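Local coordinates for sulfur oxidation protein soxB (Thermus thermophilus, PDB 2WDC), which probably works as a dimanganese hydrolase in the Sox sulfur-oxidation pathway, releasing sulfate from intermediates bound to a carrier protein, at residues Lys56-Arg61 with Ser456-Gln461; Gly182-Tyr187 with Gly216-Tyr221. All blocks are in the same frame, centred on the assembly; numbering follows the deposited sequence.

Contact 1. Residues Lys56-Arg61 with Ser456-Gln461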
ATOM      1  N   LYS A  56       2.715  23.058  -0.196  1.00 13.82           N
ATOM      2  CA  LYS A  56       4.092  23.544  -0.124  1.00 13.59           C
ATOM      3  C   LYS A  56       4.923  23.128   1.097  1.00 13.68           C
ATOM      4  O   LYS A  56       6.078  22.743   0.951  1.00 16.50           O
ATOM      5  CB  LYS A  56       4.164  25.065  -0.350  1.00 18.48           C
ATOM      6  CG  LYS A  56       4.096  25.449  -1.823  1.00 17.20           C
ATOM      7  CD  LYS A  56       4.308  26.955  -2.032  1.00 22.95           C
ATOM      8  CE  LYS A  56       3.388  27.768  -1.146  1.00 21.32           C
ATOM      9  NZ  LYS A  56       3.547  29.238  -1.376  1.00 17.43           N
ATOM     10  N   PRO A  57       4.334  23.178   2.304  1.00 14.68           N
ATOM     11  CA  PRO A  57       5.142  22.858   3.489  1.00 15.28           C
ATOM     12  C   PRO A  57       5.694  21.446   3.537  1.00 18.99           C
ATOM     13  O   PRO A  57       6.674  21.191   4.239  1.00 20.75           O
ATOM     14  CB  PRO A  57       4.167  23.077   4.650  1.00 15.92           C
ATOM     15  CG  PRO A  57       3.156  24.032   4.127  1.00 16.59           C
ATOM     16  CD  PRO A  57       2.978  23.612   2.682  1.00 15.33           C
ATOM     17  N   LEU A  58       5.055  20.526   2.818  1.00 15.00           N
ATOM     18  CA  LEU A  58       5.500  19.129   2.826  1.00 15.29           C
ATOM     19  C   LEU A  58       6.294  18.720   1.586  1.00 14.44           C
ATOM     20  O   LEU A  58       6.762  17.582   1.484  1.00 15.96           O
ATOM     21  CB  LEU A  58       4.307  18.188   3.028  1.00 12.74           C
ATOM     22  CG  LEU A  58       3.538  18.327   4.349  1.00 17.22           C
ATOM     23  CD1 LEU A  58       2.328  17.404   4.381  1.00 22.07           C
ATOM     24  CD2 LEU A  58       4.451  18.082   5.553  1.00 21.31           C
ATOM     25  N   MET A  59       6.445  19.631   0.631  1.00 13.69           N
ATOM     26  CA  MET A  59       7.179  19.308  -0.588  1.00 15.95           C
ATOM     27  C   MET A  59       8.634  18.948  -0.314  1.00 16.65           C
ATOM     28  O   MET A  59       9.249  19.485   0.614  1.00 16.03           O
ATOM     29  CB  MET A  59       7.089  20.455  -1.604  1.00 15.52           C
ATOM     30  CG  MET A  59       5.728  20.534  -2.282  1.00 16.77           C
ATOM     31  SD  MET A  59       5.530  21.922  -3.407  1.00 19.71           S
ATOM     32  CE  MET A  59       6.319  21.247  -4.900  1.00 19.11           C
ATOM     33  N   GLY A  60       9.170  18.019  -1.108  1.00 13.83           N
ATOM     34  CA  GLY A  60      10.558  17.598  -1.006  1.00 16.60           C
ATOM     35  C   GLY A  60      10.902  16.603   0.088  1.00 14.32           C
ATOM     36  O   GLY A  60      12.080  16.280   0.266  1.00 18.89           O
ATOM     37  N   ARG A  61       9.899  16.155   0.840  1.00 13.53           N
ATOM     38  CA  ARG A  61      10.105  15.189   1.922  1.00 12.85           C
ATOM     39  C   ARG A  61       9.962  13.790   1.356  1.00  9.93           C
ATOM     40  O   ARG A  61       9.165  13.571   0.437  1.00  9.82           O
ATOM     41  CB  ARG A  61       8.960  15.301   2.949  1.00 18.33           C
ATOM     42  CG  ARG A  61       9.096  16.350   4.036  1.00 21.48           C
ATOM     43  CD  ARG A  61       7.714  16.705   4.585  1.00 17.82           C
ATOM     44  NE  ARG A  61       7.171  15.715   5.512  1.00 18.56           N
ATOM     45  CZ  ARG A  61       7.184  15.853   6.836  1.00 21.66           C
ATOM     46  NH1 ARG A  61       6.619  14.931   7.616  1.00 18.82           N
ATOM     47  NH2 ARG A  61       7.772  16.908   7.387  1.00 25.52           N
ATOM     48  N   SER A 456      -1.418  20.120   5.651  1.00 18.69           N
ATOM     49  CA  SER A 456       0.006  20.368   5.846  0.50 19.17           C
ATOM     50  C   SER A 456       0.549  19.819   7.158  1.00 17.36           C
ATOM     51  O   SER A 456       1.756  19.862   7.401  1.00 21.23           O
ATOM     52  CB  SER A 456       0.297  21.869   5.761  0.50 22.25           C
ATOM     53  OG  SER A 456      -0.503  22.588   6.681  0.50 22.42           O
ATOM     54  N   ASP A 457      -0.339  19.326   8.015  1.00 18.41           N
ATOM     55  CA  ASP A 457       0.083  18.791   9.310  1.00 20.00           C
ATOM     56  C   ASP A 457       0.230  17.283   9.195  1.00 16.75           C
ATOM     57  O   ASP A 457      -0.768  16.562   9.101  1.00 16.83           O
ATOM     58  CB  ASP A 457      -0.938  19.152  10.397  1.00 20.76           C
ATOM     59  CG  ASP A 457      -0.466  18.776  11.788  1.00 23.33           C
ATOM     60  OD1 ASP A 457       0.559  18.071  11.909  1.00 21.53           O
ATOM     61  OD2 ASP A 457      -1.143  19.163  12.771  1.00 28.07           O
ATOM     62  N   PRO A 458       1.481  16.788   9.185  1.00 14.49           N
ATOM     63  CA  PRO A 458       1.668  15.340   9.017  1.00 17.50           C
ATOM     64  C   PRO A 458       1.011  14.489  10.096  1.00 23.30           C
ATOM     65  O   PRO A 458       0.724  13.321   9.868  1.00 18.91           O
ATOM     66  CB  PRO A 458       3.186  15.164   9.016  1.00 17.57           C
ATOM     67  CG  PRO A 458       3.719  16.376   9.711  1.00 25.41           C
ATOM     68  CD  PRO A 458       2.759  17.491   9.410  1.00 20.17           C
ATOM     69  N   PHE A 459       0.759  15.071  11.264  1.00 17.72           N
ATOM     70  CA  PHE A 459       0.094  14.338  12.340  1.00 15.73           C
ATOM     71  C   PHE A 459      -1.314  13.923  11.924  1.00 15.31           C
ATOM     72  O   PHE A 459      -1.867  12.955  12.450  1.00 18.96           O
ATOM     73  CB  PHE A 459       0.005  15.207  13.603  1.00 19.77           C
ATOM     74  CG  PHE A 459      -0.481  14.465  14.817  1.00 20.98           C
ATOM     75  CD1 PHE A 459       0.302  13.482  15.408  1.00 19.86           C
ATOM     76  CD2 PHE A 459      -1.711  14.764  15.383  1.00 27.90           C
ATOM     77  CE1 PHE A 459      -0.146  12.787  16.510  1.00 22.57           C
ATOM     78  CE2 PHE A 459      -2.155  14.089  16.513  1.00 28.78           C
ATOM     79  CZ  PHE A 459      -1.365  13.107  17.079  1.00 22.09           C
ATOM     80  N   TYR A 460      -1.912  14.686  11.014  1.00 15.38           N
ATOM     81  CA  TYR A 460      -3.271  14.413  10.553  1.00 18.29           C
ATOM     82  C   TYR A 460      -3.320  13.727   9.184  1.00 17.87           C
ATOM     83  O   TYR A 460      -4.399  13.478   8.645  1.00 24.44           O
ATOM     84  CB  TYR A 460      -4.104  15.696  10.547  1.00 19.57           C
ATOM     85  CG  TYR A 460      -4.517  16.128  11.934  1.00 27.87           C
ATOM     86  CD1 TYR A 460      -5.637  15.580  12.544  1.00 33.85           C
ATOM     87  CD2 TYR A 460      -3.744  17.019  12.663  1.00 33.46           C
ATOM     88  CE1 TYR A 460      -6.001  15.943  13.827  1.00 40.03           C
ATOM     89  CE2 TYR A 460      -4.105  17.392  13.944  1.00 34.16           C
ATOM     90  CZ  TYR A 460      -5.225  16.839  14.524  1.00 30.39           C
ATOM     91  OH  TYR A 460      -5.585  17.200  15.808  1.00 33.64           O
ATOM     92  N   GLN A 461      -2.152  13.398   8.642  1.00 19.37           N
ATOM     93  CA  GLN A 461      -2.091  12.711   7.351  1.00 20.36           C
ATOM     94  C   GLN A 461      -2.609  11.282   7.538  1.00 21.71           C
ATOM     95  O   GLN A 461      -2.275  10.602   8.524  1.00 19.92           O
ATOM     96  CB  GLN A 461      -0.657  12.695   6.809  1.00 23.60           C
ATOM     97  CG  GLN A 461      -0.253  13.937   6.003  1.00 20.96           C
ATOM     98  CD  GLN A 461      -0.974  14.044   4.668  1.00 25.36           C
ATOM     99  OE1 GLN A 461      -1.275  12.903   4.062  1.00 26.43           O
ATOM    100  NE2 GLN A 461      -1.239  15.148   4.175  1.00 20.18           N
TER
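L58 reaches across to S456, P458 and Q461, and its side chain buries more surface than any other residue of the contact. The backbones themselves stay apart: their closest CA atoms, those of P57 and S456, are 6.2 Å from each other. From CB, which points toward 456-461, the chain continues to CG, anti to its own carbonyl carbon (chi1 -62°). Beyond CG the branches part. CD1 lies over S456, 3.9 Å from its O, and reaches Q461 NE2 at 4.2 Å, an amide nitrogen whose hydrogen bonds go to T455 O and V453 O, so the methyl meets a group already engaged. CD2 comes within 3.7 Å of S456 O; its apolar partner is P458 CD, 4.3 Å away. The same methyl stands 3.5 Å above one face of the R61 guanidinium, offset toward its rim. R61, bent at chi3 (78°), crosses P458 at about a right angle, with NH1 3.7 Å from P458 CB; its polar end is held by Q267 OE1. With an alanine in place of L58 both methyls go, which would probably open a gap between P458 and S456 and leave the R61 guanidinium without the methyl over its face. P57 adds a peripheral touch by CG on S456 CB.

Since the two segments share no hydrogen bond, shape and local turns set the fit. A type II turn from L58 to R61 presents both residues on one front, while D457 OD1 accepts from F459 N in an Asx turn beside P458. Here a loop following strand 29-34 packs against one within the C-terminal 5'-nucleotidase family region, consistent with a seam between the metallophosphoesterase and C-terminal domains of this family.

Contact 2. Residues Gly182-Tyr187 with Gly216-Tyr221. With TBU (tertiary-butyl alcohol), chain M.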
ATOM      1  N   GLY A 182       4.283 -16.513  13.751  1.00 11.38           N
ATOM      2  CA  GLY A 182       4.989 -15.367  14.286  1.00 11.88           C
ATOM      3  C   GLY A 182       4.181 -14.789  15.430  1.00 10.42           C
ATOM      4  O   GLY A 182       3.139 -15.346  15.802  1.00 12.24           O
ATOM      5  N   GLU A 183       4.646 -13.680  15.993  1.00 10.44           N
ATOM      6  CA  GLU A 183       3.922 -13.007  17.065  1.00  9.53           C
ATOM      7  C   GLU A 183       3.355 -11.679  16.563  1.00  9.78           C
ATOM      8  O   GLU A 183       4.095 -10.776  16.192  1.00 10.28           O
ATOM      9  CB  GLU A 183       4.825 -12.758  18.286  1.00 11.47           C
ATOM     10  CG  GLU A 183       4.081 -12.048  19.417  1.00 17.17           C
ATOM     11  CD  GLU A 183       4.933 -11.798  20.648  1.00 16.77           C
ATOM     12  OE1 GLU A 183       6.171 -11.934  20.580  1.00 15.80           O
ATOM     13  OE2 GLU A 183       4.348 -11.454  21.688  1.00 15.76           O
ATOM     14  N   PHE A 184       2.031 -11.581  16.527  1.00  9.64           N
ATOM     15  CA  PHE A 184       1.366 -10.364  16.101  1.00  9.60           C
ATOM     16  C   PHE A 184       1.504  -9.322  17.212  1.00 11.60           C
ATOM     17  O   PHE A 184       1.311  -9.638  18.391  1.00 12.31           O
ATOM     18  CB  PHE A 184      -0.117 -10.670  15.863  1.00 11.91           C
ATOM     19  CG  PHE A 184      -0.901  -9.506  15.346  1.00 11.03           C
ATOM     20  CD1 PHE A 184      -1.032  -9.301  13.981  1.00 14.68           C
ATOM     21  CD2 PHE A 184      -1.505  -8.617  16.217  1.00 14.52           C
ATOM     22  CE1 PHE A 184      -1.765  -8.231  13.492  1.00 17.52           C
ATOM     23  CE2 PHE A 184      -2.233  -7.537  15.734  1.00 16.50           C
ATOM     24  CZ  PHE A 184      -2.363  -7.344  14.377  1.00 15.41           C
ATOM     25  N   LEU A 185       1.873  -8.094  16.843  1.00  9.99           N
ATOM     26  CA  LEU A 185       2.029  -7.018  17.818  1.00  9.52           C
ATOM     27  C   LEU A 185       1.147  -5.836  17.463  1.00 10.91           C
ATOM     28  O   LEU A 185       0.981  -5.518  16.283  1.00 11.73           O
ATOM     29  CB  LEU A 185       3.480  -6.512  17.812  1.00 10.10           C
ATOM     30  CG  LEU A 185       4.590  -7.519  18.104  1.00 10.43           C
ATOM     31  CD1 LEU A 185       5.953  -6.844  17.884  1.00 12.16           C
ATOM     32  CD2 LEU A 185       4.482  -8.023  19.536  1.00 12.83           C
ATOM     33  N   SER A 186       0.656  -5.136  18.487  1.00  9.74           N
ATOM     34  CA  SER A 186      -0.052  -3.871  18.285  1.00  8.96           C
ATOM     35  C   SER A 186      -0.317  -3.232  19.639  1.00 11.63           C
ATOM     36  O   SER A 186      -0.979  -3.827  20.474  1.00 15.28           O
ATOM     37  CB  SER A 186      -1.374  -4.066  17.533  1.00 12.08           C
ATOM     38  OG  SER A 186      -1.169  -4.156  16.128  1.00 13.78           O
ATOM     39  N   TYR A 187       0.192  -2.025  19.861  1.00  9.94           N
ATOM     40  CA  TYR A 187      -0.057  -1.352  21.135  1.00 11.68           C
ATOM     41  C   TYR A 187      -1.459  -0.758  21.152  1.00 10.76           C
ATOM     42  O   TYR A 187      -2.025  -0.502  22.217  1.00 12.13           O
ATOM     43  CB  TYR A 187       0.972  -0.220  21.362  1.00 10.69           C
ATOM     44  CG  TYR A 187       0.589   1.084  20.687  1.00 12.25           C
ATOM     45  CD1 TYR A 187      -0.134   2.058  21.369  1.00 11.48           C
ATOM     46  CD2 TYR A 187       0.858   1.300  19.333  1.00 12.08           C
ATOM     47  CE1 TYR A 187      -0.548   3.230  20.739  1.00 12.68           C
ATOM     48  CE2 TYR A 187       0.419   2.450  18.686  1.00 10.12           C
ATOM     49  CZ  TYR A 187      -0.286   3.414  19.387  1.00 10.84           C
ATOM     50  OH  TYR A 187      -0.727   4.545  18.735  1.00 15.56           O
ATOM     51  N   GLY A 216       4.794  -2.768  18.014  1.00  8.41           N
ATOM     52  CA  GLY A 216       3.925  -2.744  16.848  1.00  8.93           C
ATOM     53  C   GLY A 216       2.822  -1.707  16.929  1.00 11.16           C
ATOM     54  O   GLY A 216       2.284  -1.414  17.998  1.00 10.91           O
ATOM     55  N   ALA A 217       2.489  -1.143  15.773  1.00  8.89           N
ATOM     56  CA  ALA A 217       1.375  -0.206  15.656  1.00  7.94           C
ATOM     57  C   ALA A 217       0.585  -0.540  14.413  1.00  8.92           C
ATOM     58  O   ALA A 217       1.146  -0.592  13.326  1.00  9.78           O
ATOM     59  CB  ALA A 217       1.875   1.236  15.568  1.00 11.15           C
ATOM     60  N   SER A 218      -0.703  -0.826  14.585  1.00  8.93           N
ATOM     61  CA  SER A 218      -1.596  -1.033  13.446  1.00  8.60           C
ATOM     62  C   SER A 218      -2.229   0.302  13.019  1.00  9.20           C
ATOM     63  O   SER A 218      -2.204   1.305  13.746  1.00 10.20           O
ATOM     64  CB  SER A 218      -2.668  -2.089  13.751  1.00 11.04           C
ATOM     65  OG  SER A 218      -2.080  -3.381  13.845  1.00  9.62           O
ATOM     66  N   TYR A 219      -2.754   0.327  11.801  1.00  9.40           N
ATOM     67  CA  TYR A 219      -3.324   1.559  11.247  1.00  9.23           C
ATOM     68  C   TYR A 219      -4.415   2.081  12.162  1.00  9.89           C
ATOM     69  O   TYR A 219      -5.318   1.336  12.538  1.00 10.87           O
ATOM     70  CB  TYR A 219      -3.932   1.240   9.894  1.00  7.95           C
ATOM     71  CG  TYR A 219      -4.396   2.423   9.109  1.00  9.23           C
ATOM     72  CD1 TYR A 219      -3.538   3.481   8.815  1.00  9.25           C
ATOM     73  CD2 TYR A 219      -5.678   2.443   8.571  1.00  9.14           C
ATOM     74  CE1 TYR A 219      -3.978   4.582   8.071  1.00  9.31           C
ATOM     75  CE2 TYR A 219      -6.103   3.507   7.792  1.00  8.70           C
ATOM     76  CZ  TYR A 219      -5.258   4.563   7.553  1.00  9.04           C
ATOM     77  OH  TYR A 219      -5.699   5.625   6.778  1.00 12.72           O
ATOM     78  N   PRO A 220      -4.359   3.375  12.513  1.00  8.83           N
ATOM     79  CA  PRO A 220      -5.344   3.908  13.468  1.00 10.83           C
ATOM     80  C   PRO A 220      -6.715   4.223  12.890  1.00 12.71           C
ATOM     81  O   PRO A 220      -7.651   4.474  13.648  1.00 12.20           O
ATOM     82  CB  PRO A 220      -4.694   5.204  13.971  1.00 10.90           C
ATOM     83  CG  PRO A 220      -3.661   5.553  12.971  1.00 15.11           C
ATOM     84  CD  PRO A 220      -3.225   4.289  12.295  1.00  9.72           C
ATOM     85  N   TYR A 221      -6.844   4.210  11.562  1.00 10.90           N
ATOM     86  CA  TYR A 221      -8.107   4.580  10.938  1.00 11.27           C
ATOM     87  C   TYR A 221      -8.889   3.429  10.320  1.00 11.56           C
ATOM     88  O   TYR A 221      -9.722   3.645   9.444  1.00 11.98           O
ATOM     89  CB  TYR A 221      -7.895   5.706   9.913  1.00 11.54           C
ATOM     90  CG  TYR A 221      -7.169   6.907  10.458  1.00 13.89           C
ATOM     91  CD1 TYR A 221      -7.816   7.806  11.299  1.00 26.00           C
ATOM     92  CD2 TYR A 221      -5.838   7.149  10.141  1.00 12.51           C
ATOM     93  CE1 TYR A 221      -7.155   8.903  11.822  1.00 30.33           C
ATOM     94  CE2 TYR A 221      -5.168   8.259  10.649  1.00 13.76           C
ATOM     95  CZ  TYR A 221      -5.836   9.130  11.486  1.00 25.19           C
ATOM     96  OH  TYR A 221      -5.186  10.231  12.005  1.00 29.88           O
TER
HETATM   97  O   TBU M1586       0.413 -13.549  17.664  1.00 15.37           O
HETATM   98  C   TBU M1586      -0.361 -13.581  18.888  1.00 24.07           C
HETATM   99  C1  TBU M1586      -0.237 -12.252  19.649  1.00 25.36           C
HETATM  100  C2  TBU M1586      -1.848 -13.787  18.551  1.00 24.27           C
HETATM  101  C3  TBU M1586       0.115 -14.731  19.784  1.00 36.52           C
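S186 and G216 bring the two backbones together where strand 210-217 ends, and Y187 N donates to G216 O at 2.9 Å with an N-H...O angle of 154°. S186 CA also lies close to that oxygen in a CA-H...O contact, so G216 O is approached by two successive residues. At G216 a side chain would collide, because a CB built there would fall 2.7 Å from L185 CB. The Y187 ring turns its edge to the partner segment: CD2 lies 3.3 Å from G216 O, and CE2 packs 3.6 Å from A217 CB. Its chi1 of 84° sets CG between the backbone N and the carbonyl carbon, bringing the ring's edge to A217, while its OH reaches D239 N. On the other flank S186 OG and S218 OG lie 2.6 Å apart and are hydrogen-bonded. S186 OG donates to L185 O, tilted 20° from the carbonyl plane; S218 OG is also bonded to S162 OG, and the F184 ring comes near it by CZ. At the far end F184 N donates to the oxygen of tertiary-butyl alcohol at 2.8 Å.

Chemically, the two buried hydroxyls are satisfied within the protein, by each other, L185 O and S162 OG. The S218 side chain is near that of H163, about 5 Å from that of H263 and about 9 Å from a manganese ion: close to the metal site, but not a ligand.

Overall arrangement
Along the chain the segments come in the order 56-61, 182-187, 216-221, 456-461, so both segments of contact 2 fall between those of contact 1. The two centres lie 24 Å apart. Contact 2 connects two mixed sheets, strand 183-184 at the edge of one and strand 210-217 in the other, whereas contact 1 joins two loops. The contacts meet: Q461 O packs 4.3 Å from Y221 CE2, and Y219 OH bonds to the O of Q462, the residue after 456-461. The Y219 ring also meets those of the manganese ligands H163 and H286, and the Q461 side chain is about 8 Å from that of H286. Together they place the C-terminal region beside the strand ends that hold the manganese ligands.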